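Local coordinates for protein glutamine cyclotransferase (Xanthomonas campestris, PDB 3MBR) that probably catalyses, as a calcium-binding beta-propeller glutaminyl cyclase, the cyclisation of N-terminal glutamine in peptides to pyroglutamate, at residues 200-208 with 219-227. The protein carries 1 engineered substitution. Numbering follows the deposited sequence.
Sequences DSTNDVLNG and FVTGKRWPM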
loop_
_atom_site.group_PDB
_atom_site.type_symbol
_atom_site.label_atom_id
_atom_site.label_comp_id
_atom_site.label_asym_id
_atom_site.label_seq_id
_atom_site.Cartn_x
_atom_site.Cartn_y
_atom_site.Cartn_z
ATOM N N ASP A 200 -9.244 2.532 -15.280
ATOM C CA ASP A 200 -7.981 3.290 -15.072
ATOM C C ASP A 200 -7.603 3.333 -13.603
ATOM O O ASP A 200 -8.320 2.725 -12.747
ATOM C CB ASP A 200 -8.031 4.654 -15.752
ATOM C CG ASP A 200 -9.064 5.527 -15.178
ATOM O OD1 ASP A 200 -9.715 6.253 -15.960
ATOM O OD2 ASP A 200 -9.133 5.508 -13.939
ATOM N N SER A 201 -6.479 3.966 -13.246
ATOM C CA SER A 201 -5.955 3.784 -11.915
ATOM C C SER A 201 -6.778 4.568 -10.886
ATOM O O SER A 201 -6.557 4.438 -9.705
ATOM C CB SER A 201 -4.462 4.172 -11.758
ATOM O OG SER A 201 -4.337 5.533 -12.094
ATOM N N THR A 202 -7.739 5.328 -11.359
ATOM C CA THR A 202 -8.678 6.020 -10.483
ATOM C C THR A 202 -9.957 5.248 -10.207
ATOM O O THR A 202 -10.767 5.702 -9.343
ATOM C CB THR A 202 -9.053 7.401 -11.090
ATOM O OG1 THR A 202 -10.104 7.251 -12.077
ATOM C CG2 THR A 202 -7.840 8.169 -11.707
ATOM N N ASN A 203 -10.198 4.129 -10.933
ATOM C CA ASN A 203 -11.473 3.324 -10.892
ATOM C C ASN A 203 -11.377 2.394 -9.653
ATOM O O ASN A 203 -10.508 2.612 -8.861
ATOM C CB ASN A 203 -11.694 2.545 -12.215
ATOM C CG ASN A 203 -12.218 3.438 -13.302
ATOM O OD1 ASN A 203 -11.825 3.303 -14.456
ATOM N ND2 ASN A 203 -13.124 4.390 -12.951
ATOM N N ASP A 204 -12.151 1.289 -9.558
ATOM C CA ASP A 204 -12.146 0.538 -8.264
ATOM C C ASP A 204 -11.012 -0.508 -8.133
ATOM O O ASP A 204 -11.269 -1.756 -7.992
ATOM C CB ASP A 204 -13.564 -0.082 -8.009
ATOM C CG ASP A 204 -14.699 0.959 -7.940
ATOM O OD1 ASP A 204 -15.893 0.545 -7.707
ATOM O OD2 ASP A 204 -14.449 2.185 -8.137
ATOM N N VAL A 205 -9.769 -0.019 -8.267
ATOM C CA VAL A 205 -8.609 -0.876 -8.304
ATOM C C VAL A 205 -8.266 -1.266 -6.879
ATOM O O VAL A 205 -8.528 -0.519 -5.884
ATOM C CB VAL A 205 -7.367 -0.214 -8.905
ATOM C CG1 VAL A 205 -7.482 -0.072 -10.464
ATOM C CG2 VAL A 205 -7.062 1.107 -8.266
ATOM N N LEU A 206 -7.615 -2.430 -6.726
ATOM C CA LEU A 206 -6.960 -2.803 -5.447
ATOM C C LEU A 206 -5.940 -1.722 -5.146
ATOM O O LEU A 206 -5.189 -1.286 -6.061
ATOM C CB LEU A 206 -6.300 -4.200 -5.604
ATOM C CG LEU A 206 -5.938 -4.915 -4.268
ATOM C CD1 LEU A 206 -5.833 -6.438 -4.440
ATOM C CD2 LEU A 206 -4.654 -4.453 -3.629
ATOM N N ASN A 207 -5.901 -1.263 -3.919
ATOM C CA ASN A 207 -4.988 -0.163 -3.628
ATOM C C ASN A 207 -4.571 -0.176 -2.181
ATOM O O ASN A 207 -3.932 0.771 -1.709
ATOM C CB ASN A 207 -5.608 1.179 -4.021
ATOM C CG ASN A 207 -4.632 2.117 -4.542
ATOM O OD1 ASN A 207 -4.979 2.755 -5.538
ATOM N ND2 ASN A 207 -3.541 2.353 -3.852
ATOM N N GLY A 208 -4.902 -1.220 -1.414
ATOM C CA GLY A 208 -4.531 -1.254 0.004
ATOM C C GLY A 208 -4.102 -2.674 0.323
ATOM O O GLY A 208 -4.922 -3.602 0.069
ATOM N N PHE A 219 -4.441 -8.298 4.726
ATOM C CA PHE A 219 -5.706 -7.712 4.318
ATOM C C PHE A 219 -5.533 -6.958 2.988
ATOM O O PHE A 219 -4.514 -6.290 2.769
ATOM C CB PHE A 219 -6.111 -6.658 5.369
ATOM C CG PHE A 219 -6.293 -7.245 6.760
ATOM C CD1 PHE A 219 -7.378 -8.072 7.075
ATOM C CD2 PHE A 219 -5.359 -6.955 7.738
ATOM C CE1 PHE A 219 -7.526 -8.556 8.376
ATOM C CE2 PHE A 219 -5.507 -7.454 8.997
ATOM C CZ PHE A 219 -6.575 -8.257 9.315
ATOM N N VAL A 220 -6.570 -7.006 2.151
ATOM C CA VAL A 220 -6.555 -6.247 0.925
ATOM C C VAL A 220 -7.885 -5.502 0.714
ATOM O O VAL A 220 -8.969 -6.054 1.045
ATOM C CB VAL A 220 -6.246 -7.120 -0.336
ATOM C CG1 VAL A 220 -4.902 -7.776 -0.215
ATOM C CG2 VAL A 220 -7.249 -8.192 -0.559
ATOM N N THR A 221 -7.835 -4.304 0.183
ATOM C CA THR A 221 -9.052 -3.633 -0.246
ATOM C C THR A 221 -8.703 -2.659 -1.357
ATOM O O THR A 221 -7.563 -2.655 -1.855
ATOM C CB THR A 221 -9.767 -2.917 0.916
ATOM O OG1 THR A 221 -11.115 -2.579 0.503
ATOM C CG2 THR A 221 -9.071 -1.675 1.448
ATOM N N GLY A 222 -9.672 -1.897 -1.847
ATOM C CA GLY A 222 -9.397 -0.980 -2.952
ATOM C C GLY A 222 -10.432 0.105 -3.042
ATOM O O GLY A 222 -11.334 0.225 -2.152
ATOM N N LYS A 223 -10.256 0.957 -4.048
ATOM C CA LYS A 223 -11.031 2.178 -4.147
ATOM C C LYS A 223 -12.488 1.862 -4.257
ATOM O O LYS A 223 -12.942 1.167 -5.162
ATOM C CB LYS A 223 -10.612 2.995 -5.383
ATOM C CG LYS A 223 -9.126 3.437 -5.283
ATOM C CD LYS A 223 -8.838 4.471 -6.414
ATOM C CE LYS A 223 -7.395 4.888 -6.389
ATOM N NZ LYS A 223 -7.003 5.644 -5.295
ATOM N N ARG A 224 -13.307 2.351 -3.270
ATOM C CA ARG A 224 -14.759 2.180 -3.295
ATOM C C ARG A 224 -15.197 0.698 -3.156
ATOM O O ARG A 224 -16.364 0.362 -3.368
ATOM C CB ARG A 224 -15.435 2.796 -4.527
ATOM C CG ARG A 224 -15.075 4.306 -4.563
ATOM C CD ARG A 224 -16.048 5.102 -5.255
ATOM N NE ARG A 224 -15.966 4.867 -6.641
ATOM C CZ ARG A 224 -16.995 5.182 -7.448
ATOM N NH1 ARG A 224 -18.173 5.748 -6.943
ATOM N NH2 ARG A 224 -16.913 4.968 -8.768
ATOM N N TRP A 225 -14.260 -0.161 -2.741
ATOM C CA TRP A 225 -14.663 -1.579 -2.559
ATOM C C TRP A 225 -15.680 -1.669 -1.400
ATOM O O TRP A 225 -15.532 -1.001 -0.375
ATOM C CB TRP A 225 -13.501 -2.469 -2.218
ATOM C CG TRP A 225 -12.618 -2.785 -3.394
ATOM C CD1 TRP A 225 -12.412 -2.053 -4.537
ATOM C CD2 TRP A 225 -11.731 -3.907 -3.472
ATOM N NE1 TRP A 225 -11.452 -2.673 -5.323
ATOM C CE2 TRP A 225 -11.033 -3.804 -4.696
ATOM C CE3 TRP A 225 -11.433 -4.964 -2.609
ATOM C CZ2 TRP A 225 -10.022 -4.737 -5.089
ATOM C CZ3 TRP A 225 -10.456 -5.909 -2.986
ATOM C CH2 TRP A 225 -9.774 -5.800 -4.185
ATOM N N PRO A 226 -16.663 -2.583 -1.509
ATOM C CA PRO A 226 -17.662 -2.729 -0.428
ATOM C C PRO A 226 -17.111 -3.588 0.704
ATOM O O PRO A 226 -17.717 -3.608 1.801
ATOM C CB PRO A 226 -18.851 -3.431 -1.100
ATOM C CG PRO A 226 -18.173 -4.234 -2.195
ATOM C CD PRO A 226 -17.042 -3.346 -2.699
ATOM N N MET A 227 -15.977 -4.246 0.502
ATOM C CA MET A 227 -15.398 -5.152 1.472
ATOM C C MET A 227 -13.894 -5.021 1.496
ATOM O O MET A 227 -13.259 -4.541 0.572
ATOM C CB MET A 227 -15.720 -6.619 1.117
ATOM C CG MET A 227 -17.246 -6.943 1.221
ATOM S SD MET A 227 -17.693 -8.602 0.909
ATOM C CE MET A 227 -17.947 -8.508 -0.889
HETATM O O HOH W 1 -14.931 3.418 -10.502
HETATM O O HOH W 2 -16.871 -1.197 -5.697
#
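Thr221 O takes two backbone donors at once, the signature of a classic beta bulge: Asn207 N reaches it in the carbonyl plane on a lone pair, at 3.0 Å and nearly straight (173° at the hydrogen), whereas Gly208 N comes from above that plane. Gly208 O returns the link to Thr221 N at 3.0 Å. The bulge lies in the antiparallel hairpin of strands 206-212 and 217-222, part of one blade of the propeller, with Gly208 close to the calcium ligands Leu26 and Glu154. Beyond the bulge, Val205 O accepts from Lys223 N at 2.9 Å, and the type II turn from Gly222 to Trp225 brings the indole across. Trp225 NE1 donates to Asp204 O at 2.8 Å; the oxygen lies near the ring plane, yet the N-H meets the carbonyl from above. The benzo end of the indole makes an apolar contact with Leu206, CZ2 to CB 3.8 Å. Lys223 runs past the carbonyls of Asn203 and Ser201, and a bend at chi4 (-68°) turns NZ into a salt bridge with Glu24 and a hydrogen bond to Thr23 O. Where Arg224 reaches solvent, its NE forms a salt bridge with Asp204 OD2 whose hydrogen bond, at 3.4 Å, is weak. One water joins OD2 to Arg224 NH2 and Asn203 ND2, another Asp204 OD1 to Arg224 O. Waters thus serve both Asp204 carboxylate oxygens, while the buried Lys223 ammonium relies on Glu24.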